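PDB 6N2B: tapirin from Caldicellulosiruptor kristjanssonii, which probably binds cellulose through its C-terminal beta-helix domain, helping this thermophilic bacterium adhere to its substrate. Local coordinates for residues 431-436 against 463-468; 438-443 against 468-473; 457-462 against 490-495. All coordinates share one frame; numbering follows the deposited sequence.

Interaction 1: residues 431-436 against 463-468. With CA (calcium ion), chain C.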
loop_
_atom_site.group_PDB
_atom_site.type_symbol
_atom_site.label_atom_id
_atom_site.label_comp_id
_atom_site.label_asym_id
_atom_site.label_seq_id
_atom_site.Cartn_x
_atom_site.Cartn_y
_atom_site.Cartn_z
ATOM N N VAL A 431 -20.955 -2.196 -28.599
ATOM C CA VAL A 431 -19.999 -1.246 -29.166
ATOM C C VAL A 431 -18.594 -1.546 -28.655
ATOM O O VAL A 431 -18.367 -1.655 -27.447
ATOM C CB VAL A 431 -20.402 0.191 -28.805
ATOM C CG1 VAL A 431 -19.617 1.175 -29.641
ATOM C CG2 VAL A 431 -21.899 0.386 -28.988
ATOM N N GLY A 432 -17.631 -1.649 -29.566
ATOM C CA GLY A 432 -16.289 -1.914 -29.067
ATOM C C GLY A 432 -16.145 -3.356 -28.604
ATOM O O GLY A 432 -16.825 -4.262 -29.094
ATOM N N ALA A 433 -15.242 -3.576 -27.644
ATOM C CA ALA A 433 -15.045 -4.924 -27.114
ATOM C C ALA A 433 -16.330 -5.428 -26.463
ATOM O O ALA A 433 -16.896 -4.763 -25.591
ATOM C CB ALA A 433 -13.894 -4.953 -26.105
ATOM N N THR A 434 -16.788 -6.616 -26.883
ATOM C CA THR A 434 -18.106 -7.079 -26.454
ATOM C C THR A 434 -18.113 -7.570 -25.010
ATOM O O THR A 434 -19.194 -7.754 -24.441
ATOM C CB THR A 434 -18.641 -8.163 -27.422
ATOM O OG1 THR A 434 -17.904 -9.380 -27.288
ATOM C CG2 THR A 434 -18.531 -7.694 -28.879
ATOM N N THR A 435 -16.940 -7.744 -24.399
ATOM C CA THR A 435 -16.827 -8.067 -22.977
ATOM C C THR A 435 -16.910 -6.834 -22.084
ATOM O O THR A 435 -17.369 -6.937 -20.938
ATOM C CB THR A 435 -15.505 -8.783 -22.718
ATOM O OG1 THR A 435 -15.481 -9.998 -23.472
ATOM C CG2 THR A 435 -15.317 -9.087 -21.228
ATOM N N LEU A 436 -16.480 -5.670 -22.576
ATOM C CA LEU A 436 -16.350 -4.469 -21.762
ATOM C C LEU A 436 -17.543 -3.535 -21.927
ATOM O O LEU A 436 -18.262 -3.565 -22.924
ATOM C CB LEU A 436 -15.077 -3.701 -22.112
ATOM C CG LEU A 436 -13.741 -4.426 -22.188
ATOM C CD1 LEU A 436 -12.637 -3.437 -22.590
ATOM C CD2 LEU A 436 -13.428 -5.078 -20.860
ATOM N N ILE A 463 -7.999 -1.315 -26.341
ATOM C CA ILE A 463 -7.840 -0.562 -27.585
ATOM C C ILE A 463 -9.155 -0.545 -28.372
ATOM O O ILE A 463 -9.590 0.506 -28.867
ATOM C CB ILE A 463 -6.688 -1.152 -28.424
ATOM C CG1 ILE A 463 -5.352 -0.990 -27.705
ATOM C CG2 ILE A 463 -6.619 -0.505 -29.778
ATOM C CD1 ILE A 463 -4.326 -1.973 -28.179
ATOM N N THR A 464 -9.811 -1.705 -28.489
ATOM C CA THR A 464 -11.103 -1.752 -29.166
ATOM C C THR A 464 -12.119 -0.842 -28.479
ATOM O O THR A 464 -12.706 0.044 -29.115
ATOM C CB THR A 464 -11.625 -3.192 -29.226
ATOM O OG1 THR A 464 -10.706 -4.015 -29.958
ATOM C CG2 THR A 464 -12.980 -3.244 -29.912
ATOM N N GLU A 465 -12.332 -1.040 -27.176
ATOM C CA GLU A 465 -13.387 -0.315 -26.478
ATOM C C GLU A 465 -13.145 1.190 -26.497
ATOM O O GLU A 465 -14.046 1.964 -26.837
ATOM C CB GLU A 465 -13.511 -0.811 -25.042
ATOM C CG GLU A 465 -14.608 -0.113 -24.266
ATOM C CD GLU A 465 -15.959 -0.742 -24.537
ATOM O OE1 GLU A 465 -15.956 -1.796 -25.217
ATOM O OE2 GLU A 465 -17.000 -0.202 -24.077
ATOM N N VAL A 466 -11.938 1.630 -26.138
ATOM C CA VAL A 466 -11.683 3.068 -26.042
ATOM C C VAL A 466 -11.914 3.754 -27.391
ATOM O O VAL A 466 -12.628 4.759 -27.476
ATOM C CB VAL A 466 -10.262 3.332 -25.496
ATOM C CG1 VAL A 466 -9.857 4.769 -25.714
ATOM C CG2 VAL A 466 -10.174 2.997 -23.997
ATOM N N ASN A 467 -11.328 3.217 -28.464
ATOM C CA ASN A 467 -11.480 3.826 -29.786
ATOM C C ASN A 467 -12.931 3.899 -30.225
ATOM O O ASN A 467 -13.330 4.837 -30.922
ATOM C CB ASN A 467 -10.705 3.031 -30.838
ATOM C CG ASN A 467 -9.270 3.432 -30.919
ATOM O OD1 ASN A 467 -8.928 4.536 -31.378
ATOM N ND2 ASN A 467 -8.394 2.512 -30.494
ATOM N N SER A 468 -13.720 2.882 -29.895
ATOM C CA SER A 468 -15.112 2.912 -30.312
ATOM C C SER A 468 -15.849 4.091 -29.680
ATOM O O SER A 468 -16.689 4.726 -30.330
ATOM C CB SER A 468 -15.787 1.600 -29.945
ATOM O OG SER A 468 -15.933 1.522 -28.530
HETATM CA CA CA C . -18.328 -2.510 -25.371
#

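Interaction 2: residues 438-443 against 468-473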
loop_
_atom_site.group_PDB
_atom_site.type_symbol
_atom_site.label_atom_id
_atom_site.label_comp_id
_atom_site.label_asym_id
_atom_site.label_seq_id
_atom_site.Cartn_x
_atom_site.Cartn_y
_atom_site.Cartn_z
ATOM N N SER A 438 -18.267 0.859 -21.034
ATOM C CA SER A 438 -17.604 2.071 -20.591
ATOM C C SER A 438 -18.580 3.236 -20.587
ATOM O O SER A 438 -19.629 3.203 -21.233
ATOM C CB SER A 438 -16.385 2.397 -21.467
ATOM O OG SER A 438 -16.753 2.505 -22.828
ATOM N N VAL A 439 -18.205 4.256 -19.822
ATOM C CA VAL A 439 -18.785 5.593 -19.846
ATOM C C VAL A 439 -17.634 6.583 -19.975
ATOM O O VAL A 439 -16.590 6.401 -19.338
ATOM C CB VAL A 439 -19.588 5.862 -18.560
ATOM C CG1 VAL A 439 -19.923 7.351 -18.413
ATOM C CG2 VAL A 439 -20.822 4.981 -18.531
ATOM N N TYR A 440 -17.810 7.623 -20.794
ATOM C CA TYR A 440 -16.737 8.582 -21.024
ATOM C C TYR A 440 -17.228 10.009 -20.840
ATOM O O TYR A 440 -18.424 10.272 -20.741
ATOM C CB TYR A 440 -16.117 8.416 -22.414
ATOM C CG TYR A 440 -16.997 8.801 -23.585
ATOM C CD1 TYR A 440 -17.892 7.886 -24.146
ATOM C CD2 TYR A 440 -16.905 10.067 -24.160
ATOM C CE1 TYR A 440 -18.683 8.229 -25.221
ATOM C CE2 TYR A 440 -17.685 10.416 -25.246
ATOM C CZ TYR A 440 -18.575 9.494 -25.773
ATOM O OH TYR A 440 -19.359 9.851 -26.856
ATOM N N ASP A 441 -16.271 10.938 -20.790
ATOM C CA ASP A 441 -16.525 12.363 -20.564
ATOM C C ASP A 441 -15.531 13.156 -21.403
ATOM O O ASP A 441 -14.336 13.183 -21.086
ATOM C CB ASP A 441 -16.396 12.714 -19.083
ATOM C CG ASP A 441 -16.624 14.201 -18.783
ATOM O OD1 ASP A 441 -16.786 15.029 -19.719
ATOM O OD2 ASP A 441 -16.631 14.537 -17.572
ATOM N N LYS A 442 -16.012 13.795 -22.470
ATOM C CA LYS A 442 -15.151 14.642 -23.285
ATOM C C LYS A 442 -15.189 16.097 -22.851
ATOM O O LYS A 442 -14.446 16.907 -23.407
ATOM C CB LYS A 442 -15.520 14.536 -24.765
ATOM C CG LYS A 442 -15.057 13.261 -25.428
ATOM C CD LYS A 442 -15.218 13.297 -26.948
ATOM C CE LYS A 442 -14.565 12.075 -27.620
ATOM N NZ LYS A 442 -14.565 12.109 -29.104
ATOM N N SER A 443 -16.026 16.444 -21.869
ATOM C CA SER A 443 -16.017 17.807 -21.344
ATOM C C SER A 443 -14.794 18.069 -20.476
ATOM O O SER A 443 -14.401 19.228 -20.308
ATOM C CB SER A 443 -17.295 18.081 -20.545
ATOM O OG SER A 443 -17.112 17.787 -19.172
ATOM N N SER A 468 -13.720 2.882 -29.895
ATOM C CA SER A 468 -15.112 2.912 -30.312
ATOM C C SER A 468 -15.849 4.091 -29.680
ATOM O O SER A 468 -16.689 4.726 -30.330
ATOM C CB SER A 468 -15.787 1.600 -29.945
ATOM O OG SER A 468 -15.933 1.522 -28.530
ATOM N N LYS A 469 -15.548 4.398 -28.411
ATOM C CA LYS A 469 -16.295 5.441 -27.722
ATOM C C LYS A 469 -15.773 6.827 -28.056
ATOM O O LYS A 469 -16.562 7.782 -28.122
ATOM C CB LYS A 469 -16.269 5.231 -26.206
ATOM C CG LYS A 469 -16.924 3.912 -25.732
ATOM C CD LYS A 469 -18.373 3.820 -26.169
ATOM C CE LYS A 469 -19.137 2.747 -25.445
ATOM N NZ LYS A 469 -19.284 2.939 -23.974
ATOM N N LEU A 470 -14.464 6.951 -28.308
ATOM C CA LEU A 470 -13.817 8.247 -28.437
ATOM C C LEU A 470 -13.445 8.620 -29.857
ATOM O O LEU A 470 -13.042 9.767 -30.087
ATOM C CB LEU A 470 -12.552 8.279 -27.582
ATOM C CG LEU A 470 -12.733 7.963 -26.099
ATOM C CD1 LEU A 470 -11.459 8.343 -25.359
ATOM C CD2 LEU A 470 -13.940 8.680 -25.504
ATOM N N GLY A 471 -13.561 7.692 -30.810
ATOM C CA GLY A 471 -13.044 7.890 -32.148
ATOM C C GLY A 471 -11.540 8.005 -32.218
ATOM O O GLY A 471 -11.008 8.337 -33.280
ATOM N N SER A 472 -10.843 7.766 -31.113
ATOM C CA SER A 472 -9.384 7.736 -31.054
ATOM C C SER A 472 -9.002 7.197 -29.684
ATOM O O SER A 472 -9.861 6.760 -28.906
ATOM C CB SER A 472 -8.772 9.118 -31.303
ATOM O OG SER A 472 -9.151 10.048 -30.293
ATOM N N PHE A 473 -7.710 7.273 -29.380
ATOM C CA PHE A 473 -7.163 6.785 -28.112
ATOM C C PHE A 473 -5.928 7.633 -27.827
ATOM O O PHE A 473 -4.792 7.222 -28.096
ATOM C CB PHE A 473 -6.827 5.290 -28.212
ATOM C CG PHE A 473 -6.530 4.615 -26.894
ATOM C CD1 PHE A 473 -6.182 5.343 -25.757
ATOM C CD2 PHE A 473 -6.576 3.234 -26.800
ATOM C CE1 PHE A 473 -5.898 4.704 -24.557
ATOM C CE2 PHE A 473 -6.299 2.585 -25.595
ATOM C CZ PHE A 473 -5.967 3.316 -24.479
HETATM O O HOH W 1 -19.959 7.379 -28.614
HETATM O O HOH W 2 -17.448 9.975 -29.636
#

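Interaction 3: residues 457-462 against 490-495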
loop_
_atom_site.group_PDB
_atom_site.type_symbol
_atom_site.label_atom_id
_atom_site.label_comp_id
_atom_site.label_asym_id
_atom_site.label_seq_id
_atom_site.Cartn_x
_atom_site.Cartn_y
_atom_site.Cartn_z
ATOM N N ILE A 457 -10.027 -7.360 -17.924
ATOM C CA ILE A 457 -9.692 -6.427 -18.995
ATOM C C ILE A 457 -8.330 -6.821 -19.550
ATOM O O ILE A 457 -7.449 -7.250 -18.793
ATOM C CB ILE A 457 -9.668 -4.969 -18.488
ATOM C CG1 ILE A 457 -10.963 -4.641 -17.735
ATOM C CG2 ILE A 457 -9.415 -3.984 -19.644
ATOM C CD1 ILE A 457 -10.965 -3.294 -17.069
ATOM N N ASN A 458 -8.160 -6.709 -20.869
ATOM C CA ASN A 458 -6.841 -6.861 -21.469
ATOM C C ASN A 458 -6.613 -5.752 -22.485
ATOM O O ASN A 458 -7.507 -4.953 -22.782
ATOM C CB ASN A 458 -6.630 -8.255 -22.086
ATOM C CG ASN A 458 -7.487 -8.521 -23.319
ATOM O OD1 ASN A 458 -7.572 -7.712 -24.244
ATOM N ND2 ASN A 458 -8.115 -9.693 -23.337
ATOM N N ASP A 459 -5.390 -5.702 -23.016
ATOM C CA ASP A 459 -5.004 -4.541 -23.810
ATOM C C ASP A 459 -5.668 -4.541 -25.186
ATOM O O ASP A 459 -6.008 -3.474 -25.713
ATOM C CB ASP A 459 -3.482 -4.450 -23.926
ATOM C CG ASP A 459 -2.821 -5.772 -24.245
ATOM O OD1 ASP A 459 -3.504 -6.793 -24.468
ATOM O OD2 ASP A 459 -1.584 -5.786 -24.232
ATOM N N SER A 460 -5.871 -5.717 -25.778
ATOM C CA SER A 460 -6.615 -5.795 -27.033
ATOM C C SER A 460 -8.037 -5.253 -26.862
ATOM O O SER A 460 -8.493 -4.393 -27.629
ATOM C CB SER A 460 -6.615 -7.249 -27.533
ATOM O OG SER A 460 -7.391 -7.426 -28.710
ATOM N N GLU A 461 -8.744 -5.723 -25.833
ATOM C CA GLU A 461 -10.092 -5.233 -25.571
ATOM C C GLU A 461 -10.109 -3.735 -25.311
ATOM O O GLU A 461 -10.992 -3.020 -25.800
ATOM C CB GLU A 461 -10.671 -5.986 -24.391
ATOM C CG GLU A 461 -10.840 -7.442 -24.690
ATOM C CD GLU A 461 -11.153 -8.226 -23.454
ATOM O OE1 GLU A 461 -10.836 -7.709 -22.349
ATOM O OE2 GLU A 461 -11.713 -9.343 -23.592
ATOM N N LEU A 462 -9.125 -3.247 -24.557
ATOM C CA LEU A 462 -9.052 -1.835 -24.193
ATOM C C LEU A 462 -8.886 -0.938 -25.419
ATOM O O LEU A 462 -9.539 0.107 -25.524
ATOM C CB LEU A 462 -7.895 -1.643 -23.220
ATOM C CG LEU A 462 -7.772 -0.425 -22.337
ATOM C CD1 LEU A 462 -9.042 -0.222 -21.537
ATOM C CD2 LEU A 462 -6.580 -0.646 -21.426
ATOM N N SER A 490 -0.912 -8.168 -22.309
ATOM C CA SER A 490 -0.097 -9.187 -22.970
ATOM C C SER A 490 0.908 -8.609 -23.946
ATOM O O SER A 490 1.891 -9.283 -24.286
ATOM C CB SER A 490 -0.988 -10.176 -23.732
ATOM O OG SER A 490 -1.277 -11.305 -22.927
ATOM N N ASN A 491 0.668 -7.399 -24.401
ATOM C CA ASN A 491 1.426 -6.727 -25.429
ATOM C C ASN A 491 1.378 -5.228 -25.152
ATOM O O ASN A 491 0.909 -4.449 -25.992
ATOM C CB ASN A 491 0.846 -7.073 -26.798
ATOM C CG ASN A 491 1.906 -7.155 -27.862
ATOM O OD1 ASN A 491 3.098 -7.036 -27.569
ATOM N ND2 ASN A 491 1.487 -7.354 -29.110
ATOM N N PRO A 492 1.852 -4.785 -23.987
ATOM C CA PRO A 492 1.623 -3.383 -23.590
ATOM C C PRO A 492 2.099 -2.333 -24.593
ATOM O O PRO A 492 1.541 -1.229 -24.598
ATOM C CB PRO A 492 2.384 -3.267 -22.259
ATOM C CG PRO A 492 3.302 -4.446 -22.215
ATOM C CD PRO A 492 2.614 -5.532 -22.970
ATOM N N THR A 493 3.097 -2.613 -25.443
ATOM C CA THR A 493 3.567 -1.574 -26.368
ATOM C C THR A 493 2.503 -1.192 -27.407
ATOM O O THR A 493 2.598 -0.124 -28.029
ATOM C CB THR A 493 4.891 -2.009 -27.034
ATOM O OG1 THR A 493 4.708 -3.163 -27.859
ATOM C CG2 THR A 493 5.915 -2.347 -25.978
ATOM N N SER A 494 1.468 -2.020 -27.557
ATOM C CA SER A 494 0.294 -1.699 -28.358
ATOM C C SER A 494 -0.586 -0.599 -27.760
ATOM O O SER A 494 -1.433 -0.057 -28.476
ATOM C CB SER A 494 -0.549 -2.946 -28.511
ATOM O OG SER A 494 -1.120 -3.262 -27.252
ATOM N N LEU A 495 -0.465 -0.296 -26.463
ATOM C CA LEU A 495 -1.280 0.767 -25.865
ATOM C C LEU A 495 -0.572 2.113 -26.011
ATOM O O LEU A 495 0.654 2.189 -25.865
ATOM C CB LEU A 495 -1.538 0.496 -24.387
ATOM C CG LEU A 495 -2.185 -0.842 -24.034
ATOM C CD1 LEU A 495 -2.151 -1.063 -22.545
ATOM C CD2 LEU A 495 -3.613 -0.876 -24.515
#

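Interaction 1: residues 431-436 against 463-468
Glu465 OE1 binds a calcium ion at 2.5 Å, and the loop 431-436 presents three backbone oxygens to the same ion. Val431 O lies 2.2 Å from the calcium, with Ala433 O and Leu436 O each at 2.7 Å from it. Asp429, just before the loop, completes the site through its own carbonyl and OD1. Glu465 reaches across because CG stands anti to its backbone N (chi1 -179°) and the chain then bends at chi2 (83°), carrying the carboxylate off the helix. OE2 is taken by Ser438 OG in the following strand. Leu436 crosses the side chain of Glu465 obliquely, its CD1 packing on CB at 3.7 Å.

Gly432 suits the turn between two liganding carbonyls: at its backbone angles (phi positive) a CB would press on Val431 O, and would also meet Ser468 OG and Glu465 OE1. Thr464 lays its methyl CG2 against the backbone of Gly432 and Ala433, while its OG1 bonds back to Ser460 O in the helix. Ser468 OG, bonded to Glu465 O, rests beside Gly432 CA. The loop and helix are thus joined chiefly through the metal, whose positive charge probably offsets the mutual repulsion of the gathered oxygens.

Interaction 2: residues 438-443 against 468-473
Beside the calcium site, the last turn of helix 459-470 leans on strand 436-441 through Lys469 and Leu470, which meet Ser438, Tyr440 and Lys442. These three alternate along the strand and its exit, so their side chains all leave toward the helix. Lys469 turns at both chi2 (-58°) and chi4 (64°), and its NZ donates to Ser438 OG at 2.8 Å. Ser438, itself tied to a calcium ligand, is thereby the second-shell link between that ligand and the lysine. NZ also forms weak, long ion pairs with Asp429 and Glu465.

Tyr440 stands between the two ends of this contact. Lys469 O sits over one face of its ring, 3.5 Å from CZ, and Lys469 CB approaches CD1. Leu470 CD2 meets the ring obliquely, 3.5 Å from Tyr440 CD2, the two side chains sliding past each other in opposite directions. At the ring's outer end two waters link Tyr440 OH to Lys469 O: one lies 3.1 Å from OH and bonds the carbonyl weakly, the other donates to Lys469 O at 2.8 Å and holds the hydroxyl weakly.

Lys442 is extended beyond CG and reaches across to the helix end, its NZ donating to Leu470 O at 3.0 Å from 41° above the carbonyl plane; its cation also meets the ring of Trp447. Gly471, with positive phi, ends the helix just after. Both lysines suit their posts: Lys442 meets a carbonyl at the helix's C-terminal end, where its charge would be welcomed by the helix dipole, and Lys469 probably tempers the acidic cluster round the metal.

Interaction 3: residues 457-462 against 490-495
Asp459 faces the loop 490-495 with two different surfaces, its carboxylate turned to the backbone of Ser490 and Asn491 and its CB laid on Leu495. CG lies between the backbone N and the carbonyl carbon (chi1 45°), which directs the acid group toward the loop. There Asn491 N donates to OD2 at 2.8 Å, using the syn lone pair, with an N-H...O angle of 149°. The methyl CD2 of Leu495 comes up to Asp459 CB at 3.6 Å, and the same methyl also reaches Leu462 CD2, more loosely, at 4.3 Å. Phe489 touches Asp459 and both leucines, joining them in one apolar patch.

Each partner is shaped by its own segment. Asn458 is the N-cap of helix 459-470, its OD1 accepting from Glu461 N at 2.8 Å, while Glu461 OE1 takes Asn458 N from above the carboxylate plane; together they form a capping box. In the loop, Asn491 O accepts from Ser494 N and Ser494 OG on opposite faces of its plane, which steadies the 3-10 turn that begins at Pro492.

Aspartate suits the first turn of a helix, where its negative charge would be favoured by the helix dipole. Here OD2 of that same carboxylate accepts a loop N-H, so the polar bond and the leucine packing together tie the helix start to the loop after strand 487-489.

In the fold
All three contacts use helix 459-470, and each brings a different part of the chain to it: interaction 3 a loop at its N-terminal start, interaction 1 the calcium loop at its middle, and interaction 2 a strand at its C-terminal end. Each is partly buried, and their centres lie about 25 to 31 Å from the centre of the chain, interaction 3 nearest, consistent with a place at one end of the elongated chain rather than in its middle. Their chemistry follows position: an acid takes a loop N-H at the start, a metal gathers oxygens midway, and lysines meet oxygens at the finish. Interactions 1 and 2 share Ser468; 1 and 3 adjoin where Ile463 packs on Leu495.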